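Local coordinates for protein FI20010p1 (Drosophila melanogaster, PDB 7CFB) that probably serves piRNA-guided gene silencing as a Tudor-domain factor, Krimper, helping to assemble the piRNA amplification complex, at residues I49-L54 with Y176-V181; A55-T60 with N168-V173; D61-V66 with A156-L161. One frame throughout, in Å; residues are numbered along the deposited sequence.

Contact 1: I49-L54 with Y176-V181; sequences IVTAVL and YIKIRV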
ATOM      1  N   ILE A  49     -11.690  -9.958  17.697  1.00 27.32           N
ATOM      2  CA  ILE A  49     -11.580 -10.515  16.329  1.00 36.58           C
ATOM      3  C   ILE A  49     -12.041  -9.403  15.394  1.00 33.22           C
ATOM      4  O   ILE A  49     -13.096  -8.889  15.631  1.00 37.93           O
ATOM      5  CB  ILE A  49     -12.430 -11.776  16.156  1.00 31.79           C
ATOM      6  CG1 ILE A  49     -12.083 -12.846  17.186  1.00 29.67           C
ATOM      7  CG2 ILE A  49     -12.309 -12.309  14.751  1.00 32.44           C
ATOM      8  CD1 ILE A  49     -12.977 -14.016  17.127  1.00 33.83           C
ATOM      9  N   VAL A  50     -11.255  -9.076  14.382  1.00 29.04           N
ATOM     10  CA  VAL A  50     -11.620  -7.983  13.448  1.00 30.32           C
ATOM     11  C   VAL A  50     -11.581  -8.479  12.004  1.00 40.76           C
ATOM     12  O   VAL A  50     -10.825  -9.389  11.702  1.00 32.07           O
ATOM     13  CB  VAL A  50     -10.737  -6.738  13.647  1.00 38.27           C
ATOM     14  CG1 VAL A  50     -10.115  -6.674  15.022  1.00 32.57           C
ATOM     15  CG2 VAL A  50      -9.664  -6.631  12.599  1.00 44.16           C
ATOM     16  N   THR A  51     -12.405  -7.868  11.171  1.00 32.15           N
ATOM     17  CA  THR A  51     -12.466  -8.139   9.729  1.00 32.25           C
ATOM     18  C   THR A  51     -11.556  -7.133   9.022  1.00 41.03           C
ATOM     19  O   THR A  51     -11.669  -5.934   9.273  1.00 33.01           O
ATOM     20  CB  THR A  51     -13.905  -8.034   9.227  1.00 40.34           C
ATOM     21  OG1 THR A  51     -14.712  -8.837  10.075  1.00 36.50           O
ATOM     22  CG2 THR A  51     -14.061  -8.495   7.798  1.00 32.21           C
ATOM     23  N   ALA A  52     -10.634  -7.642   8.222  1.00 30.87           N
ATOM     24  CA  ALA A  52      -9.709  -6.793   7.459  1.00 29.34           C
ATOM     25  C   ALA A  52      -9.290  -7.518   6.188  1.00 32.05           C
ATOM     26  O   ALA A  52      -9.367  -8.705   6.136  1.00 30.81           O
ATOM     27  CB  ALA A  52      -8.513  -6.462   8.284  1.00 30.35           C
ATOM     28  N   VAL A  53      -8.931  -6.743   5.190  1.00 32.05           N
ATOM     29  CA  VAL A  53      -8.389  -7.266   3.915  1.00 25.58           C
ATOM     30  C   VAL A  53      -6.952  -7.698   4.160  1.00 29.53           C
ATOM     31  O   VAL A  53      -6.257  -6.972   4.794  1.00 25.68           O
ATOM     32  CB  VAL A  53      -8.428  -6.183   2.835  1.00 24.21           C
ATOM     33  CG1 VAL A  53      -7.715  -6.625   1.586  1.00 22.63           C
ATOM     34  CG2 VAL A  53      -9.839  -5.751   2.537  1.00 25.91           C
ATOM     35  N   LEU A  54      -6.561  -8.854   3.649  1.00 31.43           N
ATOM     36  CA  LEU A  54      -5.151  -9.270   3.733  1.00 21.70           C
ATOM     37  C   LEU A  54      -4.493  -8.525   2.578  1.00 28.25           C
ATOM     38  O   LEU A  54      -4.652  -8.933   1.458  1.00 31.72           O
ATOM     39  CB  LEU A  54      -5.071 -10.786   3.561  1.00 31.14           C
ATOM     40  CG  LEU A  54      -3.665 -11.369   3.509  1.00 37.07           C
ATOM     41  CD1 LEU A  54      -2.862 -10.917   4.688  1.00 30.50           C
ATOM     42  CD2 LEU A  54      -3.687 -12.873   3.440  1.00 31.10           C
ATOM     43  N   TYR A 176     -11.187 -10.568   2.216  1.00 28.75           N
ATOM     44  CA  TYR A 176     -11.487 -10.230   3.621  1.00 39.82           C
ATOM     45  C   TYR A 176     -11.244 -11.456   4.497  1.00 35.56           C
ATOM     46  O   TYR A 176     -11.664 -12.525   4.145  1.00 38.53           O
ATOM     47  CB  TYR A 176     -12.911  -9.709   3.791  1.00 33.74           C
ATOM     48  CG  TYR A 176     -13.134  -8.311   3.302  1.00 40.81           C
ATOM     49  CD1 TYR A 176     -12.938  -7.230   4.129  1.00 37.13           C
ATOM     50  CD2 TYR A 176     -13.545  -8.072   2.013  1.00 38.86           C
ATOM     51  CE1 TYR A 176     -13.131  -5.943   3.679  1.00 43.78           C
ATOM     52  CE2 TYR A 176     -13.750  -6.795   1.549  1.00 35.19           C
ATOM     53  CZ  TYR A 176     -13.548  -5.728   2.385  1.00 40.61           C
ATOM     54  OH  TYR A 176     -13.749  -4.476   1.924  1.00 41.26           O
ATOM     55  N   ILE A 177     -10.559 -11.260   5.610  1.00 33.90           N
ATOM     56  CA  ILE A 177     -10.293 -12.336   6.597  1.00 28.71           C
ATOM     57  C   ILE A 177     -10.675 -11.848   7.989  1.00 33.69           C
ATOM     58  O   ILE A 177     -10.958 -10.676   8.148  1.00 28.58           O
ATOM     59  CB  ILE A 177      -8.825 -12.791   6.577  1.00 33.74           C
ATOM     60  CG1 ILE A 177      -7.850 -11.702   7.004  1.00 29.36           C
ATOM     61  CG2 ILE A 177      -8.451 -13.385   5.245  1.00 39.59           C
ATOM     62  CD1 ILE A 177      -6.476 -12.217   7.293  1.00 28.76           C
ATOM     63  N   LYS A 178     -10.729 -12.767   8.939  1.00 33.74           N
ATOM     64  CA  LYS A 178     -10.961 -12.393  10.348  1.00 33.44           C
ATOM     65  C   LYS A 178      -9.699 -12.759  11.117  1.00 33.44           C
ATOM     66  O   LYS A 178      -9.219 -13.838  10.923  1.00 36.38           O
ATOM     67  CB  LYS A 178     -12.220 -13.038  10.922  1.00 40.18           C
ATOM     68  CG  LYS A 178     -13.493 -12.834  10.119  1.00 47.06           C
ATOM     69  CD  LYS A 178     -14.734 -13.312  10.815  1.00 51.70           C
ATOM     70  CE  LYS A 178     -15.985 -13.142   9.978  1.00 64.59           C
ATOM     71  NZ  LYS A 178     -16.168 -11.759   9.469  1.00 62.17           N
ATOM     72  N   ILE A 179      -9.180 -11.841  11.911  1.00 29.31           N
ATOM     73  CA  ILE A 179      -7.936 -12.086  12.682  1.00 31.91           C
ATOM     74  C   ILE A 179      -8.187 -11.851  14.168  1.00 37.70           C
ATOM     75  O   ILE A 179      -8.877 -10.920  14.482  1.00 28.90           O
ATOM     76  CB  ILE A 179      -6.791 -11.182  12.188  1.00 28.52           C
ATOM     77  CG1 ILE A 179      -7.207  -9.718  12.155  1.00 34.60           C
ATOM     78  CG2 ILE A 179      -6.233 -11.643  10.852  1.00 28.47           C
ATOM     79  CD1 ILE A 179      -6.070  -8.776  12.210  1.00 34.91           C
ATOM     80  N   ARG A 180      -7.671 -12.737  15.010  1.00 28.13           N
ATOM     81  CA  ARG A 180      -7.705 -12.507  16.467  1.00 35.04           C
ATOM     82  C   ARG A 180      -6.469 -11.670  16.763  1.00 34.78           C
ATOM     83  O   ARG A 180      -5.396 -12.160  16.561  1.00 36.26           O
ATOM     84  CB  ARG A 180      -7.607 -13.767  17.324  1.00 35.14           C
ATOM     85  CG  ARG A 180      -8.248 -15.006  16.745  1.00 34.66           C
ATOM     86  CD  ARG A 180      -8.224 -16.121  17.760  1.00 42.43           C
ATOM     87  NE  ARG A 180      -9.242 -17.090  17.427  1.00 48.68           N
ATOM     88  CZ  ARG A 180     -10.381 -17.201  18.063  1.00 42.39           C
ATOM     89  NH1 ARG A 180     -10.621 -16.423  19.091  1.00 38.09           N
ATOM     90  NH2 ARG A 180     -11.253 -18.106  17.693  1.00 35.61           N
ATOM     91  N   VAL A 181      -6.655 -10.473  17.268  1.00 29.27           N
ATOM     92  CA  VAL A 181      -5.512  -9.578  17.548  1.00 32.25           C
ATOM     93  C   VAL A 181      -4.909  -9.931  18.909  1.00 38.73           C
ATOM     94  O   VAL A 181      -5.550  -9.721  19.886  1.00 36.75           O
ATOM     95  CB  VAL A 181      -6.012  -8.129  17.483  1.00 35.01           C
ATOM     96  CG1 VAL A 181      -4.910  -7.112  17.588  1.00 29.15           C
ATOM     97  CG2 VAL A 181      -6.858  -7.903  16.259  1.00 25.26           C
TER
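Tyr176, at the start of the second strand, lays its ring against Val53: CG2 of Val53 sits 3.5 Å from CE1 in a CH-pi contact, over one face but displaced toward the rim. The methyl CG2 of Thr51 touches the same ring obliquely. Ile177 makes a reciprocal pair of backbone bonds with Ala52; the one from Ile177 N to Ala52 O, at 2.9 Å, is almost straight (174°). Lys178 runs beside Thr51, and its chain bends only at the last torsion (chi4 -53°), which brings NZ to OG1 of Thr51 for a weak hydrogen bond of 3.3 Å. Ile179 repeats the two-way backbone pairing with Val50, and its CG1 lies 4.0 Å from Val50 CG2. Arg180 stretches alongside Ile49, whose CD1 stands over one face of the guanidinium, 3.9 Å from NH1. Val181 closes the row, its CG2 meeting Val50 CG1 at 3.7 Å. This antiparallel pairing joins the strands first and last across a five-strand sheet, consistent with the staphylococcal-nuclease-like (OB-fold) part of an extended Tudor domain. Phe44 packs on Val50 and Ala52, helix 215-228 rests on Val53 and Tyr176 on the other face, and strand 189-194 borders the second strand.

Contact 2: A55-T60 with N168-V173; sequences ASVDVT and NMHCFV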
ATOM      1  N   ALA A  55      -3.855  -7.406   2.884  1.00 29.47           N
ATOM      2  CA  ALA A  55      -3.277  -6.518   1.859  1.00 30.75           C
ATOM      3  C   ALA A  55      -2.162  -7.199   1.075  1.00 29.42           C
ATOM      4  O   ALA A  55      -2.197  -7.159  -0.104  1.00 34.71           O
ATOM      5  CB  ALA A  55      -2.794  -5.272   2.524  1.00 26.85           C
ATOM      6  N   SER A  56      -1.245  -7.836   1.765  1.00 30.28           N
ATOM      7  CA  SER A  56      -0.120  -8.506   1.093  1.00 38.83           C
ATOM      8  C   SER A  56       0.502  -9.505   2.054  1.00 41.13           C
ATOM      9  O   SER A  56       0.349  -9.360   3.250  1.00 43.32           O
ATOM     10  CB  SER A  56       0.905  -7.526   0.615  1.00 33.05           C
ATOM     11  OG  SER A  56       1.405  -6.749   1.663  1.00 38.38           O
ATOM     12  N   VAL A  57       1.154 -10.504   1.517  1.00 40.80           N
ATOM     13  CA  VAL A  57       1.861 -11.461   2.394  1.00 44.74           C
ATOM     14  C   VAL A  57       3.275 -11.445   1.851  1.00 48.37           C
ATOM     15  O   VAL A  57       3.439 -11.747   0.706  1.00 58.06           O
ATOM     16  CB  VAL A  57       1.180 -12.833   2.344  1.00 44.03           C
ATOM     17  CG1 VAL A  57       2.121 -13.959   2.702  1.00 51.68           C
ATOM     18  CG2 VAL A  57      -0.041 -12.858   3.228  1.00 38.56           C
ATOM     19  N   ASP A  58       4.223 -10.963   2.621  1.00 43.75           N
ATOM     20  CA  ASP A  58       5.586 -10.885   2.069  1.00 48.81           C
ATOM     21  C   ASP A  58       6.323 -12.110   2.584  1.00 56.11           C
ATOM     22  O   ASP A  58       6.964 -12.002   3.616  1.00 54.81           O
ATOM     23  CB  ASP A  58       6.257  -9.580   2.483  1.00 52.10           C
ATOM     24  CG  ASP A  58       7.661  -9.440   1.952  1.00 57.94           C
ATOM     25  OD1 ASP A  58       8.104 -10.353   1.284  1.00 50.99           O
ATOM     26  OD2 ASP A  58       8.275  -8.412   2.208  1.00 55.74           O
ATOM     27  N   VAL A  59       6.413 -13.154   1.763  1.00 50.31           N
ATOM     28  CA  VAL A  59       7.021 -14.450   2.184  1.00 59.56           C
ATOM     29  C   VAL A  59       8.553 -14.401   2.149  1.00 63.99           C
ATOM     30  O   VAL A  59       9.136 -15.421   2.438  1.00 62.07           O
ATOM     31  CB  VAL A  59       6.428 -15.684   1.478  1.00 50.11           C
ATOM     32  CG1 VAL A  59       6.538 -16.910   2.350  1.00 63.18           C
ATOM     33  CG2 VAL A  59       4.970 -15.497   1.114  1.00 60.34           C
ATOM     34  N   THR A  60       9.091 -13.249   1.767  1.00 55.83           N
ATOM     35  CA  THR A  60      10.537 -13.015   1.765  1.00 53.78           C
ATOM     36  C   THR A  60      10.894 -12.244   3.021  1.00 46.26           C
ATOM     37  O   THR A  60      12.043 -12.169   3.333  1.00 64.85           O
ATOM     38  CB  THR A  60      10.939 -12.233   0.519  1.00 48.94           C
ATOM     39  OG1 THR A  60      10.808 -10.848   0.804  1.00 63.63           O
ATOM     40  CG2 THR A  60      10.063 -12.584  -0.653  1.00 51.27           C
ATOM     41  N   ASN A 168       0.215 -20.581   2.510  1.00 42.38           N
ATOM     42  CA  ASN A 168      -1.209 -20.781   2.154  1.00 48.12           C
ATOM     43  C   ASN A 168      -1.965 -19.458   2.242  1.00 50.64           C
ATOM     44  O   ASN A 168      -2.810 -19.223   1.417  1.00 50.29           O
ATOM     45  CB  ASN A 168      -1.882 -21.917   2.917  1.00 47.63           C
ATOM     46  CG  ASN A 168      -3.215 -22.243   2.290  1.00 69.00           C
ATOM     47  OD1 ASN A 168      -3.363 -22.156   1.075  1.00 75.23           O
ATOM     48  ND2 ASN A 168      -4.202 -22.566   3.102  1.00 61.34           N
ATOM     49  N   MET A 169      -1.592 -18.601   3.195  1.00 46.58           N
ATOM     50  CA  MET A 169      -2.208 -17.279   3.434  1.00 41.60           C
ATOM     51  C   MET A 169      -2.004 -16.368   2.219  1.00 47.32           C
ATOM     52  O   MET A 169      -2.887 -15.615   1.934  1.00 38.61           O
ATOM     53  CB  MET A 169      -1.637 -16.638   4.691  1.00 42.23           C
ATOM     54  CG  MET A 169      -2.080 -17.300   5.964  1.00 39.41           C
ATOM     55  SD  MET A 169      -3.832 -17.524   6.122  1.00 45.27           S
ATOM     56  CE  MET A 169      -4.343 -15.822   6.244  1.00 46.71           C
ATOM     57  N   HIS A 170      -0.905 -16.537   1.483  1.00 48.48           N
ATOM     58  CA  HIS A 170      -0.553 -15.739   0.288  1.00 50.88           C
ATOM     59  C   HIS A 170      -1.638 -15.826  -0.781  1.00 47.55           C
ATOM     60  O   HIS A 170      -1.833 -14.849  -1.452  1.00 49.07           O
ATOM     61  CB  HIS A 170       0.809 -16.147  -0.263  1.00 48.73           C
ATOM     62  CG  HIS A 170       1.243 -15.246  -1.355  1.00 60.28           C
ATOM     63  ND1 HIS A 170       0.756 -15.347  -2.618  1.00 59.61           N
ATOM     64  CD2 HIS A 170       2.067 -14.188  -1.362  1.00 65.20           C
ATOM     65  CE1 HIS A 170       1.274 -14.410  -3.364  1.00 59.86           C
ATOM     66  NE2 HIS A 170       2.078 -13.695  -2.628  1.00 59.43           N
ATOM     67  N   CYS A 171      -2.351 -16.954  -0.870  1.00 44.23           N
ATOM     68  CA  CYS A 171      -3.426 -17.122  -1.889  1.00 51.98           C
ATOM     69  C   CYS A 171      -4.658 -16.287  -1.512  1.00 43.94           C
ATOM     70  O   CYS A 171      -5.451 -15.963  -2.417  1.00 48.62           O
ATOM     71  CB  CYS A 171      -3.823 -18.588  -2.019  1.00 63.83           C
ATOM     72  SG  CYS A 171      -2.508 -19.737  -1.536  1.00 75.05           S
ATOM     73  N   PHE A 172      -4.802 -15.959  -0.224  1.00 48.51           N
ATOM     74  CA  PHE A 172      -5.942 -15.170   0.306  1.00 40.40           C
ATOM     75  C   PHE A 172      -5.679 -13.663   0.280  1.00 39.40           C
ATOM     76  O   PHE A 172      -6.441 -12.929   0.871  1.00 34.91           O
ATOM     77  CB  PHE A 172      -6.357 -15.689   1.677  1.00 38.45           C
ATOM     78  CG  PHE A 172      -7.066 -16.998   1.560  1.00 64.59           C
ATOM     79  CD1 PHE A 172      -8.198 -17.103   0.775  1.00 66.92           C
ATOM     80  CD2 PHE A 172      -6.543 -18.143   2.119  1.00 65.06           C
ATOM     81  CE1 PHE A 172      -8.849 -18.311   0.623  1.00 73.64           C
ATOM     82  CE2 PHE A 172      -7.191 -19.352   1.951  1.00 75.59           C
ATOM     83  CZ  PHE A 172      -8.338 -19.435   1.210  1.00 74.00           C
ATOM     84  N   VAL A 173      -4.624 -13.217  -0.397  1.00 36.48           N
ATOM     85  CA  VAL A 173      -4.350 -11.757  -0.534  1.00 35.19           C
ATOM     86  C   VAL A 173      -5.494 -11.121  -1.336  1.00 34.56           C
ATOM     87  O   VAL A 173      -6.003 -11.752  -2.248  1.00 36.05           O
ATOM     88  CB  VAL A 173      -2.960 -11.493  -1.139  1.00 34.78           C
ATOM     89  CG1 VAL A 173      -2.735 -10.057  -1.558  1.00 37.38           C
ATOM     90  CG2 VAL A 173      -1.856 -11.885  -0.196  1.00 35.40           C
TER
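At the end of the first strand of the five-strand sheet, a classic beta bulge, in which Ala55 and Ser56 both face Tyr65, leads into a loop packed against the turn that follows helix 166-169. Val57 and Val173 carry the contact. CG1 of Val173 comes down on the carbonyl oxygen of Ala55 at 3.3 Å, while its other methyl, CG2, lies 3.7 Å from the backbone N of Val57 and 4.0 Å from Val57 CG2. Val57 turns its two methyls to different partners: with CG1 anti to the backbone N (chi1 155°), that branch rests 3.9 Å from CB of His170, and CG2 touches both Val173 CG2 and the carbonyl carbon of Met169. In His170, CG anti to the backbone N (chi1 -173°) carries the imidazole toward Val57 and Val59. Its CD2 lies 3.5 Å from Val57 O, which sits at the ring edge near its plane, and CG2 of Val59 touches the same CD2 obliquely at 4.0 Å. An alanine in place of Val57 would probably open a gap between His170 and Val173, and leave the histidine CB without its methyl neighbour. Beyond the touching residues, Asp58 OD1 accepts from Thr60 N, an Asx turn, and also from Thr60 OG1 at 2.8 Å. Ser56 points the other way, its OG bonded to Phe130 O. Between the two segments the interaction is therefore largely apolar, with methyls set against methyls and backbone, and a carbonyl oxygen at the imidazole edge; it probably depends on the fit of Val57 with Val173 and His170 rather than on directional polar bonds.

Contact 3: D61-V66 with A156-L161; sequences DNCAYV and AIRCDL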
ATOM      1  N   ASP A  61       9.915 -11.574   3.647  1.00 63.65           N
ATOM      2  CA  ASP A  61      10.160 -10.772   4.884  1.00 62.00           C
ATOM      3  C   ASP A  61       9.352 -11.330   6.066  1.00 55.84           C
ATOM      4  O   ASP A  61       9.318 -10.675   7.127  1.00 54.62           O
ATOM      5  CB  ASP A  61       9.870  -9.287   4.651  1.00 69.87           C
ATOM      6  CG  ASP A  61      10.439  -8.385   5.732  1.00 73.44           C
ATOM      7  OD1 ASP A  61      11.588  -8.629   6.153  1.00 72.68           O
ATOM      8  OD2 ASP A  61       9.729  -7.447   6.145  1.00 71.12           O
ATOM      9  N   ASN A  62       8.733 -12.493   5.866  1.00 54.57           N
ATOM     10  CA  ASN A  62       7.859 -13.218   6.826  1.00 61.16           C
ATOM     11  C   ASN A  62       6.535 -12.491   7.123  1.00 64.77           C
ATOM     12  O   ASN A  62       5.521 -13.114   6.985  1.00 67.14           O
ATOM     13  CB  ASN A  62       8.612 -13.728   8.056  1.00 69.30           C
ATOM     14  CG  ASN A  62       7.923 -14.876   8.767  1.00 78.61           C
ATOM     15  OD1 ASN A  62       6.956 -15.444   8.267  1.00 74.18           O
ATOM     16  ND2 ASN A  62       8.394 -15.193   9.963  1.00 73.66           N
ATOM     17  N   CYS A  63       6.552 -11.206   7.457  1.00 51.23           N
ATOM     18  CA  CYS A  63       5.370 -10.427   7.882  1.00 53.36           C
ATOM     19  C   CYS A  63       4.340 -10.251   6.767  1.00 51.37           C
ATOM     20  O   CYS A  63       4.683 -10.358   5.612  1.00 51.26           O
ATOM     21  CB  CYS A  63       5.789  -9.009   8.194  1.00 47.38           C
ATOM     22  SG  CYS A  63       5.832  -8.078   6.654  1.00 64.14           S
ATOM     23  N   ALA A  64       3.110  -9.987   7.185  1.00 37.79           N
ATOM     24  CA  ALA A  64       1.925  -9.745   6.350  1.00 34.07           C
ATOM     25  C   ALA A  64       1.375  -8.347   6.643  1.00 33.11           C
ATOM     26  O   ALA A  64       1.892  -7.678   7.498  1.00 33.43           O
ATOM     27  CB  ALA A  64       0.890 -10.783   6.608  1.00 32.75           C
ATOM     28  N   TYR A  65       0.428  -7.908   5.837  1.00 26.90           N
ATOM     29  CA  TYR A  65      -0.202  -6.582   6.013  1.00 30.55           C
ATOM     30  C   TYR A  65      -1.723  -6.707   5.962  1.00 30.05           C
ATOM     31  O   TYR A  65      -2.233  -7.399   5.121  1.00 26.60           O
ATOM     32  CB  TYR A  65       0.346  -5.608   4.983  1.00 25.90           C
ATOM     33  CG  TYR A  65       1.768  -5.185   5.206  1.00 27.12           C
ATOM     34  CD1 TYR A  65       2.819  -5.937   4.728  1.00 28.83           C
ATOM     35  CD2 TYR A  65       2.063  -4.020   5.878  1.00 26.72           C
ATOM     36  CE1 TYR A  65       4.126  -5.555   4.924  1.00 31.10           C
ATOM     37  CE2 TYR A  65       3.362  -3.617   6.080  1.00 25.89           C
ATOM     38  CZ  TYR A  65       4.396  -4.389   5.602  1.00 39.47           C
ATOM     39  OH  TYR A  65       5.670  -4.011   5.800  1.00 35.07           O
ATOM     40  N   VAL A  66      -2.402  -6.019   6.869  1.00 25.20           N
ATOM     41  CA  VAL A  66      -3.885  -6.013   6.909  1.00 22.68           C
ATOM     42  C   VAL A  66      -4.377  -4.579   6.756  1.00 25.55           C
ATOM     43  O   VAL A  66      -3.688  -3.683   7.192  1.00 30.55           O
ATOM     44  CB  VAL A  66      -4.461  -6.706   8.150  1.00 28.43           C
ATOM     45  CG1 VAL A  66      -4.170  -8.185   8.139  1.00 27.11           C
ATOM     46  CG2 VAL A  66      -3.982  -6.072   9.429  1.00 24.99           C
ATOM     47  N   ALA A 156      -2.308  -0.011   4.985  1.00 24.10           N
ATOM     48  CA  ALA A 156      -1.580  -1.260   5.276  1.00 26.01           C
ATOM     49  C   ALA A 156      -0.890  -1.250   6.638  1.00 25.08           C
ATOM     50  O   ALA A 156       0.035  -0.515   6.822  1.00 29.30           O
ATOM     51  CB  ALA A 156      -0.645  -1.583   4.155  1.00 21.59           C
ATOM     52  N   ILE A 157      -1.334  -2.141   7.509  1.00 29.17           N
ATOM     53  CA  ILE A 157      -0.765  -2.276   8.877  1.00 28.05           C
ATOM     54  C   ILE A 157       0.080  -3.551   8.949  1.00 25.92           C
ATOM     55  O   ILE A 157      -0.424  -4.599   8.654  1.00 29.65           O
ATOM     56  CB  ILE A 157      -1.858  -2.259   9.955  1.00 26.59           C
ATOM     57  CG1 ILE A 157      -2.794  -1.065   9.826  1.00 22.73           C
ATOM     58  CG2 ILE A 157      -1.223  -2.325  11.318  1.00 24.17           C
ATOM     59  CD1 ILE A 157      -2.105   0.243   9.937  1.00 30.20           C
ATOM     60  N   ARG A 158       1.328  -3.414   9.361  1.00 29.73           N
ATOM     61  CA  ARG A 158       2.259  -4.561   9.472  1.00 30.12           C
ATOM     62  C   ARG A 158       1.708  -5.519  10.518  1.00 30.84           C
ATOM     63  O   ARG A 158       1.248  -5.077  11.535  1.00 27.07           O
ATOM     64  CB  ARG A 158       3.663  -4.058   9.793  1.00 37.41           C
ATOM     65  CG  ARG A 158       4.765  -5.086   9.635  1.00 39.45           C
ATOM     66  CD  ARG A 158       6.152  -4.482   9.602  1.00 45.57           C
ATOM     67  NE  ARG A 158       7.076  -5.565   9.865  1.00 56.19           N
ATOM     68  CZ  ARG A 158       7.853  -6.158   8.976  1.00 63.84           C
ATOM     69  NH1 ARG A 158       8.630  -7.151   9.353  1.00 65.55           N
ATOM     70  NH2 ARG A 158       7.859  -5.771   7.717  1.00 52.61           N
ATOM     71  N   CYS A 159       1.746  -6.793  10.202  1.00 27.68           N
ATOM     72  CA  CYS A 159       1.155  -7.823  11.058  1.00 25.34           C
ATOM     73  C   CYS A 159       1.973  -9.112  11.036  1.00 37.77           C
ATOM     74  O   CYS A 159       2.185  -9.655   9.977  1.00 33.02           O
ATOM     75  CB  CYS A 159      -0.223  -8.115  10.492  1.00 31.98           C
ATOM     76  SG  CYS A 159      -1.249  -9.171  11.522  1.00 41.70           S
ATOM     77  N   ASP A 160       2.327  -9.597  12.213  1.00 37.54           N
ATOM     78  CA  ASP A 160       2.995 -10.904  12.354  1.00 32.67           C
ATOM     79  C   ASP A 160       1.861 -11.908  12.500  1.00 25.94           C
ATOM     80  O   ASP A 160       1.177 -11.864  13.492  1.00 29.07           O
ATOM     81  CB  ASP A 160       3.981 -10.863  13.521  1.00 38.78           C
ATOM     82  CG  ASP A 160       4.569 -12.209  13.908  1.00 56.26           C
ATOM     83  OD1 ASP A 160       4.245 -13.199  13.262  1.00 53.25           O
ATOM     84  OD2 ASP A 160       5.334 -12.242  14.860  1.00 57.21           O
ATOM     85  N   LEU A 161       1.627 -12.727  11.487  1.00 30.73           N
ATOM     86  CA  LEU A 161       0.539 -13.725  11.557  1.00 33.57           C
ATOM     87  C   LEU A 161       1.105 -14.985  12.204  1.00 42.41           C
ATOM     88  O   LEU A 161       2.119 -15.438  11.750  1.00 48.16           O
ATOM     89  CB  LEU A 161      -0.009 -14.024  10.165  1.00 35.75           C
ATOM     90  CG  LEU A 161      -0.918 -12.969   9.546  1.00 33.44           C
ATOM     91  CD1 LEU A 161      -1.227 -13.299   8.119  1.00 36.88           C
ATOM     92  CD2 LEU A 161      -2.192 -12.770  10.320  1.00 35.27           C
TER
HETATM   93  O   HOH W   1       3.849 -13.668   9.826  1.00 51.44           O
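Arg158 and Tyr65 press together where the contact is buried: the ring carbon CE2 lies 3.8 Å from CB of the arginine, and CD2 packs on Ala156 CB. CB of Cys63 stands over the centre of the guanidinium, 3.5 Å above its plane, and Tyr65 OH accepts a weak bond from NH2. The backbones beneath are closely paired, Ala64 with Cys159 and Val66 with Ile157 each exchanging two hydrogen bonds, those from Ile157 N to Val66 O and from Cys159 N to Ala64 O both measuring 2.8 Å. On the other face of the sheet, CD1 of Leu161 meets Ala64 CB at 3.6 Å. The pairing forms an antiparallel step within the five-strand sheet, between strands 64-67 and 157-161; helix 30-36 packs on Tyr65 and Ile157, and strand 189-194 lies on the far side of 157-161. Toward the loop the fit is looser. Arg158, extended from CG to NE, ends in a salt bridge with Asp61, OD2 lying 3.0 Å from NH2 and 1° out of the guanidinium plane; the two planar groups are turned 58° apart. Asp61 is exposed and poorly ordered, so this bridge is probably mobile. Away from it, by Asn62, a water accepts from Leu161 N at 2.9 Å.

Overall arrangement
From the N terminus, strand 49-57 and the loop after it supply the first halves of contacts 1 and 2, and 61-66 supplies that of contact 3. The chain then runs out through the six-strand sheet, which belongs to the Krimper first tudor domain, before 156-161 returns to close contact 3. Helix 166-169 and the turn behind it close contact 2, and strand 176-184 closes contact 1. The three loops are thus nested, 61-66 with 156-161 innermost, and none cross. Ala55 and Ser56 bond to Tyr65, joining contacts 2 and 3, while Leu54 packs on Met169 and Tyr65. Together they tie the five-strand sheet and helix 166-169 together, with the six-strand sheet in the excursion between 66 and 156.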